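Local coordinates for protein isomaltodextranase (Arthrobacter globiformis, PDB 5AWO) that hydrolyses the alpha-1,6-glucosidic linkages of dextran, releasing isomaltose units one after another from the non-reducing chain ends, at residues G94-A108 against E181-L193. Numbering follows the deposited sequence.
Sequences GYITSYNDSWQHDWA and EYVQGYVRYFKDL
Tyr-95 is the main bump of the loop, and the hollow it fills lies on helix 179-192, lined by Tyr-182, Gly-185, Tyr-186 and Tyr-189. Its CD1 sits over the centre of the Tyr-186 ring, 3.3 Å from Tyr-186 CG. The two side chains run antiparallel, one lying alongside the other, with their ring planes 33° apart. Tyr-186 CA in turn lies over a face of the Tyr-95 ring. On another side, Tyr-95 CB is centred over the face of Tyr-189, while CE1 meets a face of Tyr-182. The floor is Gly-185: a side chain there would collide with the Tyr-95 hydroxyl. That hydroxyl donates to Tyr-182 O (2.7 Å from Tyr-95 OH) on a carbonyl lone pair; the same oxygen also takes the helical bond from Tyr-186 N. An alanine in place of Tyr-95 would probably open a gap among the three helix tyrosines and leave Tyr-182 O without its second donor.

The loop backbone is gripped next door. Ile-96 N donates to Tyr-186 OH at 3.0 Å. Tyr-189, its CG anti to the backbone N (chi1 171°), reaches across so that its OH donates to Ile-96 O at 2.7 Å, from above the carbonyl plane. A water joins Gly-94 O to Tyr-182 OH, which also bonds Trp-129 O.

Farther along, the edge of Phe-190 meets a face of Trp-107 in a T-shaped pair, planes at 85°. Leu-193 forks over the start of helix 107-116, CD1 against Trp-107 CB and CD2 against Ala-108 CB.

This is packing on the outer layer of the TIM barrel, away from the catalytic residues. Trp-107 and Phe-190 both rest on Val-123 of barrel strand 120-124, and Val-183 and Val-187 pack against helix 223-237.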
ATOM      1  N   GLY A  94      24.240 -15.295 -12.372  1.00 16.24           N
ATOM      2  CA  GLY A  94      24.442 -13.924 -11.889  1.00 16.87           C
ATOM      3  C   GLY A  94      23.580 -13.475 -10.747  1.00 16.70           C
ATOM      4  O   GLY A  94      23.519 -12.271 -10.491  1.00 18.63           O
ATOM      5  N   TYR A  95      22.941 -14.399 -10.035  1.00 15.93           N
ATOM      6  CA  TYR A  95      22.040 -14.018  -8.947  1.00 15.45           C
ATOM      7  C   TYR A  95      22.744 -14.193  -7.630  1.00 15.48           C
ATOM      8  O   TYR A  95      23.378 -15.223  -7.382  1.00 16.42           O
ATOM      9  CB  TYR A  95      20.742 -14.823  -8.977  1.00 14.97           C
ATOM     10  CG  TYR A  95      19.975 -14.721 -10.279  1.00 15.17           C
ATOM     11  CD1 TYR A  95      19.937 -13.537 -11.032  1.00 14.26           C
ATOM     12  CD2 TYR A  95      19.295 -15.824 -10.786  1.00 15.04           C
ATOM     13  CE1 TYR A  95      19.223 -13.454 -12.213  1.00 14.79           C
ATOM     14  CE2 TYR A  95      18.582 -15.749 -11.978  1.00 14.65           C
ATOM     15  CZ  TYR A  95      18.548 -14.560 -12.697  1.00 14.49           C
ATOM     16  OH  TYR A  95      17.845 -14.495 -13.886  1.00 14.61           O
ATOM     17  N   ILE A  96      22.627 -13.198  -6.746  1.00 15.43           N
ATOM     18  CA  ILE A  96      23.397 -13.218  -5.507  1.00 16.32           C
ATOM     19  C   ILE A  96      23.017 -14.402  -4.633  1.00 15.69           C
ATOM     20  O   ILE A  96      21.841 -14.694  -4.427  1.00 16.69           O
ATOM     21  CB  ILE A  96      23.291 -11.906  -4.687  1.00 16.65           C
ATOM     22  CG1 ILE A  96      21.829 -11.485  -4.477  1.00 16.30           C
ATOM     23  CG2 ILE A  96      24.088 -10.824  -5.356  1.00 16.51           C
ATOM     24  CD1 ILE A  96      21.665 -10.553  -3.289  1.00 16.49           C
ATOM     25  N   THR A  97      24.038 -15.071  -4.087  1.00 16.34           N
ATOM     26  CA  THR A  97      23.802 -16.256  -3.271  1.00 16.77           C
ATOM     27  C   THR A  97      23.577 -15.990  -1.784  1.00 16.77           C
ATOM     28  O   THR A  97      23.068 -16.850  -1.085  1.00 17.65           O
ATOM     29  CB  THR A  97      24.966 -17.250  -3.419  1.00 17.65           C
ATOM     30  OG1 THR A  97      26.171 -16.598  -3.034  1.00 19.50           O
ATOM     31  CG2 THR A  97      25.083 -17.743  -4.849  1.00 18.98           C
ATOM     32  N   SER A  98      23.930 -14.804  -1.298  1.00 17.03           N
ATOM     33  CA  SER A  98      23.707 -14.486   0.112  1.00 17.00           C
ATOM     34  C   SER A  98      23.565 -12.981   0.285  1.00 16.52           C
ATOM     35  O   SER A  98      23.647 -12.236  -0.685  1.00 16.43           O
ATOM     36  CB  SER A  98      24.828 -15.038   0.992  1.00 17.34           C
ATOM     37  OG  SER A  98      24.457 -14.976   2.363  1.00 19.01           O
ATOM     38  N   TYR A  99      23.392 -12.536   1.536  1.00 16.34           N
ATOM     39  CA  TYR A  99      23.256 -11.103   1.802  1.00 16.00           C
ATOM     40  C   TYR A  99      24.583 -10.338   1.696  1.00 15.63           C
ATOM     41  O   TYR A  99      24.618  -9.192   1.258  1.00 16.14           O
ATOM     42  CB  TYR A  99      22.610 -10.856   3.173  1.00 15.68           C
ATOM     43  CG  TYR A  99      22.714  -9.410   3.589  1.00 14.71           C
ATOM     44  CD1 TYR A  99      21.921  -8.431   3.009  1.00 14.95           C
ATOM     45  CD2 TYR A  99      23.661  -9.003   4.515  1.00 15.27           C
ATOM     46  CE1 TYR A  99      22.053  -7.089   3.371  1.00 14.81           C
ATOM     47  CE2 TYR A  99      23.785  -7.668   4.888  1.00 15.78           C
ATOM     48  CZ  TYR A  99      22.981  -6.716   4.298  1.00 15.36           C
ATOM     49  OH  TYR A  99      23.151  -5.401   4.649  1.00 15.11           O
ATOM     50  N   ASN A 100      25.684 -10.986   2.090  1.00 15.57           N
ATOM     51  CA  ASN A 100      26.997 -10.359   2.083  1.00 16.25           C
ATOM     52  C   ASN A 100      28.072 -11.437   1.936  1.00 17.33           C
ATOM     53  O   ASN A 100      27.881 -12.541   2.398  1.00 18.13           O
ATOM     54  CB  ASN A 100      27.218  -9.595   3.404  1.00 16.88           C
ATOM     55  CG  ASN A 100      28.515  -8.815   3.425  1.00 17.27           C
ATOM     56  OD1 ASN A 100      29.537  -9.274   3.983  1.00 19.28           O
ATOM     57  ND2 ASN A 100      28.513  -7.649   2.810  1.00 17.97           N
ATOM     58  N   ASP A 101      29.178 -11.092   1.288  1.00 18.27           N
ATOM     59  CA  ASP A 101      30.278 -12.051   1.077  1.00 19.50           C
ATOM     60  C   ASP A 101      30.866 -12.617   2.385  1.00 20.55           C
ATOM     61  O   ASP A 101      31.511 -13.665   2.341  1.00 21.50           O
ATOM     62  CB  ASP A 101      31.399 -11.425   0.233  1.00 20.18           C
ATOM     63  CG  ASP A 101      31.014 -11.214  -1.220  1.00 20.14           C
ATOM     64  OD1 ASP A 101      29.939 -11.694  -1.656  1.00 20.34           O
ATOM     65  OD2 ASP A 101      31.799 -10.530  -1.911  1.00 20.82           O
ATOM     66  N   SER A 102      30.675 -11.925   3.526  1.00 20.70           N
ATOM     67  CA  SER A 102      31.138 -12.424   4.841  1.00 20.82           C
ATOM     68  C   SER A 102      30.288 -13.549   5.405  1.00 20.84           C
ATOM     69  O   SER A 102      30.694 -14.238   6.358  1.00 22.88           O
ATOM     70  CB  SER A 102      31.209 -11.291   5.882  1.00 21.08           C
ATOM     71  OG  SER A 102      29.910 -10.822   6.221  1.00 20.45           O
ATOM     72  N   TRP A 103      29.086 -13.724   4.868  1.00 20.32           N
ATOM     73  CA  TRP A 103      28.121 -14.686   5.387  1.00 20.64           C
ATOM     74  C   TRP A 103      28.606 -16.095   5.033  1.00 22.14           C
ATOM     75  O   TRP A 103      29.092 -16.325   3.923  1.00 21.89           O
ATOM     76  CB  TRP A 103      26.726 -14.416   4.815  1.00 19.96           C
ATOM     77  CG  TRP A 103      26.029 -13.255   5.490  1.00 19.02           C
ATOM     78  CD1 TRP A 103      26.605 -12.158   6.034  1.00 20.18           C
ATOM     79  CD2 TRP A 103      24.629 -13.140   5.711  1.00 17.98           C
ATOM     80  NE1 TRP A 103      25.641 -11.357   6.615  1.00 18.30           N
ATOM     81  CE2 TRP A 103      24.417 -11.936   6.421  1.00 17.65           C
ATOM     82  CE3 TRP A 103      23.525 -13.934   5.396  1.00 18.34           C
ATOM     83  CZ2 TRP A 103      23.137 -11.512   6.791  1.00 17.36           C
ATOM     84  CZ3 TRP A 103      22.258 -13.511   5.777  1.00 16.92           C
ATOM     85  CH2 TRP A 103      22.082 -12.295   6.458  1.00 16.96           C
ATOM     86  N   GLN A 104      28.465 -17.012   5.982  1.00 22.57           N
ATOM     87  CA  GLN A 104      28.814 -18.418   5.780  1.00 24.97           C
ATOM     88  C   GLN A 104      27.689 -19.230   5.171  1.00 24.43           C
ATOM     89  O   GLN A 104      27.917 -20.352   4.688  1.00 27.36           O
ATOM     90  CB  GLN A 104      29.229 -19.025   7.122  1.00 27.07           C
ATOM     91  CG  GLN A 104      30.490 -18.399   7.693  1.00 31.28           C
ATOM     92  CD  GLN A 104      30.887 -19.008   9.033  1.00 37.20           C
ATOM     93  OE1 GLN A 104      30.168 -18.875  10.028  1.00 43.90           O
ATOM     94  NE2 GLN A 104      32.037 -19.676   9.068  1.00 40.32           N
ATOM     95  N   HIS A 105      26.464 -18.700   5.192  1.00 22.47           N
ATOM     96  CA  HIS A 105      25.314 -19.434   4.717  1.00 21.02           C
ATOM     97  C   HIS A 105      24.599 -18.641   3.649  1.00 20.81           C
ATOM     98  O   HIS A 105      24.608 -17.409   3.703  1.00 20.95           O
ATOM     99  CB  HIS A 105      24.360 -19.720   5.861  1.00 22.65           C
ATOM    100  CG  HIS A 105      24.999 -20.393   7.032  1.00 24.37           C
ATOM    101  ND1 HIS A 105      25.295 -21.739   7.035  1.00 26.44           N
ATOM    102  CD2 HIS A 105      25.391 -19.917   8.239  1.00 25.68           C
ATOM    103  CE1 HIS A 105      25.858 -22.060   8.185  1.00 27.75           C
ATOM    104  NE2 HIS A 105      25.922 -20.976   8.936  1.00 27.45           N
ATOM    105  N   ASP A 106      23.958 -19.352   2.724  1.00 18.65           N
ATOM    106  CA  ASP A 106      23.258 -18.776   1.594  1.00 19.63           C
ATOM    107  C   ASP A 106      21.787 -18.458   1.921  1.00 19.52           C
ATOM    108  O   ASP A 106      21.313 -18.670   3.051  1.00 18.92           O
ATOM    109  CB  ASP A 106      23.431 -19.647   0.311  1.00 20.66           C
ATOM    110  CG  ASP A 106      22.737 -20.997   0.379  1.00 22.00           C
ATOM    111  OD1 ASP A 106      21.953 -21.272   1.307  1.00 22.88           O
ATOM    112  OD2 ASP A 106      22.966 -21.793  -0.566  1.00 22.32           O
ATOM    113  N   TRP A 107      21.071 -17.918   0.947  1.00 18.94           N
ATOM    114  CA  TRP A 107      19.688 -17.517   1.175  1.00 19.27           C
ATOM    115  C   TRP A 107      18.826 -18.711   1.582  1.00 20.41           C
ATOM    116  O   TRP A 107      17.952 -18.585   2.434  1.00 20.61           O
ATOM    117  CB  TRP A 107      19.101 -16.889  -0.075  1.00 18.69           C
ATOM    118  CG  TRP A 107      19.652 -15.531  -0.489  1.00 17.34           C
ATOM    119  CD1 TRP A 107      20.268 -15.217  -1.665  1.00 17.46           C
ATOM    120  CD2 TRP A 107      19.529 -14.298   0.229  1.00 17.49           C
ATOM    121  NE1 TRP A 107      20.587 -13.882  -1.703  1.00 17.79           N
ATOM    122  CE2 TRP A 107      20.134 -13.296  -0.549  1.00 17.32           C
ATOM    123  CE3 TRP A 107      18.999 -13.951   1.475  1.00 19.05           C
ATOM    124  CZ2 TRP A 107      20.193 -11.958  -0.134  1.00 17.77           C
ATOM    125  CZ3 TRP A 107      19.057 -12.623   1.891  1.00 18.89           C
ATOM    126  CH2 TRP A 107      19.666 -11.654   1.096  1.00 18.67           C
ATOM    127  N   ALA A 108      19.073 -19.878   0.973  1.00 20.12           N
ATOM    128  CA  ALA A 108      18.235 -21.053   1.257  1.00 20.49           C
ATOM    129  C   ALA A 108      18.410 -21.502   2.692  1.00 20.38           C
ATOM    130  O   ALA A 108      17.438 -21.858   3.357  1.00 22.29           O
ATOM    131  CB  ALA A 108      18.576 -22.199   0.315  1.00 20.96           C
ATOM    132  N   GLU A 181      14.788 -12.272 -19.578  1.00 15.18           N
ATOM    133  CA  GLU A 181      15.047 -13.535 -18.928  1.00 14.57           C
ATOM    134  C   GLU A 181      15.861 -13.325 -17.648  1.00 14.02           C
ATOM    135  O   GLU A 181      15.647 -13.999 -16.657  1.00 14.87           O
ATOM    136  CB  GLU A 181      15.795 -14.489 -19.892  1.00 14.41           C
ATOM    137  CG  GLU A 181      14.951 -14.986 -21.072  1.00 15.85           C
ATOM    138  CD  GLU A 181      15.064 -14.155 -22.321  1.00 16.47           C
ATOM    139  OE1 GLU A 181      15.437 -12.955 -22.273  1.00 15.95           O
ATOM    140  OE2 GLU A 181      14.739 -14.719 -23.431  1.00 17.22           O
ATOM    141  N   TYR A 182      16.818 -12.411 -17.699  1.00 14.48           N
ATOM    142  CA  TYR A 182      17.632 -12.096 -16.505  1.00 14.89           C
ATOM    143  C   TYR A 182      16.750 -11.518 -15.392  1.00 13.86           C
ATOM    144  O   TYR A 182      16.755 -12.037 -14.278  1.00 14.73           O
ATOM    145  CB  TYR A 182      18.741 -11.122 -16.863  1.00 15.17           C
ATOM    146  CG  TYR A 182      19.508 -10.668 -15.657  1.00 15.28           C
ATOM    147  CD1 TYR A 182      20.602 -11.378 -15.184  1.00 15.62           C
ATOM    148  CD2 TYR A 182      19.144  -9.510 -14.983  1.00 16.05           C
ATOM    149  CE1 TYR A 182      21.328 -10.946 -14.077  1.00 15.65           C
ATOM    150  CE2 TYR A 182      19.863  -9.068 -13.870  1.00 16.98           C
ATOM    151  CZ  TYR A 182      20.935  -9.800 -13.417  1.00 16.79           C
ATOM    152  OH  TYR A 182      21.699  -9.363 -12.334  1.00 18.86           O
ATOM    153  N   VAL A 183      15.970 -10.495 -15.713  1.00 14.01           N
ATOM    154  CA  VAL A 183      15.135  -9.827 -14.699  1.00 13.85           C
ATOM    155  C   VAL A 183      14.105 -10.793 -14.123  1.00 14.72           C
ATOM    156  O   VAL A 183      13.944 -10.930 -12.887  1.00 14.69           O
ATOM    157  CB  VAL A 183      14.456  -8.569 -15.262  1.00 14.27           C
ATOM    158  CG1 VAL A 183      13.449  -7.974 -14.284  1.00 14.81           C
ATOM    159  CG2 VAL A 183      15.492  -7.521 -15.632  1.00 14.85           C
ATOM    160  N   GLN A 184      13.387 -11.475 -15.017  1.00 14.13           N
ATOM    161  CA  GLN A 184      12.358 -12.374 -14.537  1.00 14.30           C
ATOM    162  C   GLN A 184      12.922 -13.549 -13.772  1.00 14.50           C
ATOM    163  O   GLN A 184      12.348 -13.980 -12.773  1.00 15.36           O
ATOM    164  CB  GLN A 184      11.460 -12.828 -15.675  1.00 15.38           C
ATOM    165  CG  GLN A 184      10.713 -11.675 -16.284  1.00 15.60           C
ATOM    166  CD  GLN A 184       9.529 -12.088 -17.117  1.00 17.56           C
ATOM    167  OE1 GLN A 184       9.650 -12.957 -17.992  1.00 18.24           O
ATOM    168  NE2 GLN A 184       8.382 -11.476 -16.879  1.00 17.06           N
ATOM    169  N   GLY A 185      14.038 -14.092 -14.237  1.00 14.77           N
ATOM    170  CA  GLY A 185      14.737 -15.117 -13.496  1.00 14.80           C
ATOM    171  C   GLY A 185      15.178 -14.677 -12.100  1.00 14.56           C
ATOM    172  O   GLY A 185      15.183 -15.486 -11.178  1.00 15.45           O
ATOM    173  N   TYR A 186      15.584 -13.408 -11.963  1.00 14.77           N
ATOM    174  CA  TYR A 186      16.030 -12.869 -10.661  1.00 14.05           C
ATOM    175  C   TYR A 186      14.865 -12.816  -9.669  1.00 13.92           C
ATOM    176  O   TYR A 186      14.978 -13.237  -8.525  1.00 14.28           O
ATOM    177  CB  TYR A 186      16.663 -11.471 -10.791  1.00 14.57           C
ATOM    178  CG  TYR A 186      17.895 -11.242  -9.930  1.00 14.13           C
ATOM    179  CD1 TYR A 186      18.082 -11.909  -8.744  1.00 14.15           C
ATOM    180  CD2 TYR A 186      18.864 -10.331 -10.338  1.00 13.52           C
ATOM    181  CE1 TYR A 186      19.218 -11.720  -7.983  1.00 13.71           C
ATOM    182  CE2 TYR A 186      20.003 -10.115  -9.593  1.00 14.09           C
ATOM    183  CZ  TYR A 186      20.201 -10.828  -8.422  1.00 13.10           C
ATOM    184  OH  TYR A 186      21.362 -10.678  -7.690  1.00 15.01           O
ATOM    185  N   VAL A 187      13.735 -12.331 -10.167  1.00 13.40           N
ATOM    186  CA  VAL A 187      12.514 -12.228  -9.380  1.00 13.68           C
ATOM    187  C   VAL A 187      12.053 -13.638  -8.966  1.00 14.78           C
ATOM    188  O   VAL A 187      11.774 -13.894  -7.797  1.00 14.52           O
ATOM    189  CB  VAL A 187      11.452 -11.429 -10.119  1.00 14.17           C
ATOM    190  CG1 VAL A 187      10.134 -11.471  -9.377  1.00 13.69           C
ATOM    191  CG2 VAL A 187      11.918  -9.986 -10.288  1.00 13.83           C
ATOM    192  N   ARG A 188      11.987 -14.548  -9.940  1.00 14.83           N
ATOM    193  CA  ARG A 188      11.614 -15.936  -9.602  1.00 14.60           C
ATOM    194  C   ARG A 188      12.612 -16.669  -8.722  1.00 14.62           C
ATOM    195  O   ARG A 188      12.218 -17.511  -7.927  1.00 14.57           O
ATOM    196  CB  ARG A 188      11.310 -16.734 -10.864  1.00 15.15           C
ATOM    197  CG  ARG A 188      10.083 -16.267 -11.610  1.00 16.55           C
ATOM    198  CD  ARG A 188       9.520 -17.296 -12.579  1.00 17.33           C
ATOM    199  NE  ARG A 188       8.440 -16.755 -13.403  1.00 18.47           N
ATOM    200  CZ  ARG A 188       8.578 -16.265 -14.637  1.00 18.50           C
ATOM    201  NH1 ARG A 188       9.746 -16.236 -15.262  1.00 19.71           N
ATOM    202  NH2 ARG A 188       7.510 -15.801 -15.278  1.00 20.60           N
ATOM    203  N   TYR A 189      13.884 -16.339  -8.821  1.00 14.26           N
ATOM    204  CA  TYR A 189      14.896 -16.880  -7.939  1.00 14.95           C
ATOM    205  C   TYR A 189      14.545 -16.651  -6.470  1.00 15.80           C
ATOM    206  O   TYR A 189      14.565 -17.576  -5.653  1.00 15.94           O
ATOM    207  CB  TYR A 189      16.231 -16.268  -8.295  1.00 14.86           C
ATOM    208  CG  TYR A 189      17.407 -16.522  -7.391  1.00 16.02           C
ATOM    209  CD1 TYR A 189      18.123 -17.728  -7.437  1.00 16.21           C
ATOM    210  CD2 TYR A 189      17.845 -15.537  -6.510  1.00 16.10           C
ATOM    211  CE1 TYR A 189      19.217 -17.928  -6.634  1.00 17.50           C
ATOM    212  CE2 TYR A 189      18.950 -15.723  -5.719  1.00 16.38           C
ATOM    213  CZ  TYR A 189      19.647 -16.926  -5.776  1.00 17.06           C
ATOM    214  OH  TYR A 189      20.779 -17.114  -4.985  1.00 17.55           O
ATOM    215  N   PHE A 190      14.165 -15.425  -6.131  1.00 15.45           N
ATOM    216  CA  PHE A 190      13.756 -15.170  -4.751  1.00 15.59           C
ATOM    217  C   PHE A 190      12.410 -15.778  -4.418  1.00 15.83           C
ATOM    218  O   PHE A 190      12.235 -16.375  -3.355  1.00 15.44           O
ATOM    219  CB  PHE A 190      13.794 -13.652  -4.455  1.00 15.06           C
ATOM    220  CG  PHE A 190      15.200 -13.090  -4.448  1.00 15.12           C
ATOM    221  CD1 PHE A 190      16.123 -13.570  -3.550  1.00 15.16           C
ATOM    222  CD2 PHE A 190      15.605 -12.107  -5.334  1.00 14.76           C
ATOM    223  CE1 PHE A 190      17.417 -13.077  -3.545  1.00 15.19           C
ATOM    224  CE2 PHE A 190      16.894 -11.610  -5.324  1.00 14.80           C
ATOM    225  CZ  PHE A 190      17.809 -12.111  -4.435  1.00 15.74           C
ATOM    226  N   LYS A 191      11.444 -15.652  -5.323  1.00 15.42           N
ATOM    227  CA  LYS A 191      10.126 -16.235  -5.090  1.00 16.30           C
ATOM    228  C   LYS A 191      10.259 -17.732  -4.778  1.00 17.59           C
ATOM    229  O   LYS A 191       9.630 -18.268  -3.872  1.00 17.99           O
ATOM    230  CB  LYS A 191       9.249 -16.075  -6.312  1.00 18.32           C
ATOM    231  CG  LYS A 191       7.901 -16.743  -6.163  1.00 21.30           C
ATOM    232  CD  LYS A 191       7.327 -17.165  -7.482  1.00 26.55           C
ATOM    233  CE  LYS A 191       6.917 -15.994  -8.303  1.00 27.62           C
ATOM    234  NZ  LYS A 191       6.335 -16.487  -9.589  1.00 27.01           N
ATOM    235  N   ASP A 192      11.085 -18.409  -5.560  1.00 17.13           N
ATOM    236  CA  ASP A 192      11.245 -19.858  -5.438  1.00 18.99           C
ATOM    237  C   ASP A 192      11.919 -20.257  -4.131  1.00 20.37           C
ATOM    238  O   ASP A 192      11.624 -21.346  -3.588  1.00 21.90           O
ATOM    239  CB  ASP A 192      12.065 -20.365  -6.619  1.00 17.51           C
ATOM    240  CG  ASP A 192      11.319 -20.311  -7.939  1.00 16.76           C
ATOM    241  OD1 ASP A 192      10.111 -20.139  -7.967  1.00 18.43           O
ATOM    242  OD2 ASP A 192      12.007 -20.417  -9.005  1.00 16.73           O
ATOM    243  N   LEU A 193      12.835 -19.422  -3.642  1.00 21.45           N
ATOM    244  CA  LEU A 193      13.470 -19.600  -2.328  1.00 23.31           C
ATOM    245  C   LEU A 193      12.479 -19.516  -1.172  1.00 23.84           C
ATOM    246  O   LEU A 193      12.835 -19.865  -0.032  1.00 27.98           O
ATOM    247  CB  LEU A 193      14.621 -18.603  -2.130  1.00 24.89           C
ATOM    248  CG  LEU A 193      15.911 -18.832  -2.911  1.00 25.69           C
ATOM    249  CD1 LEU A 193      16.782 -17.590  -2.980  1.00 26.05           C
ATOM    250  CD2 LEU A 193      16.725 -19.992  -2.350  1.00 27.53           C
TER
HETATM  251  O   HOH W   1      24.174  -9.779 -11.047  1.00 21.31           O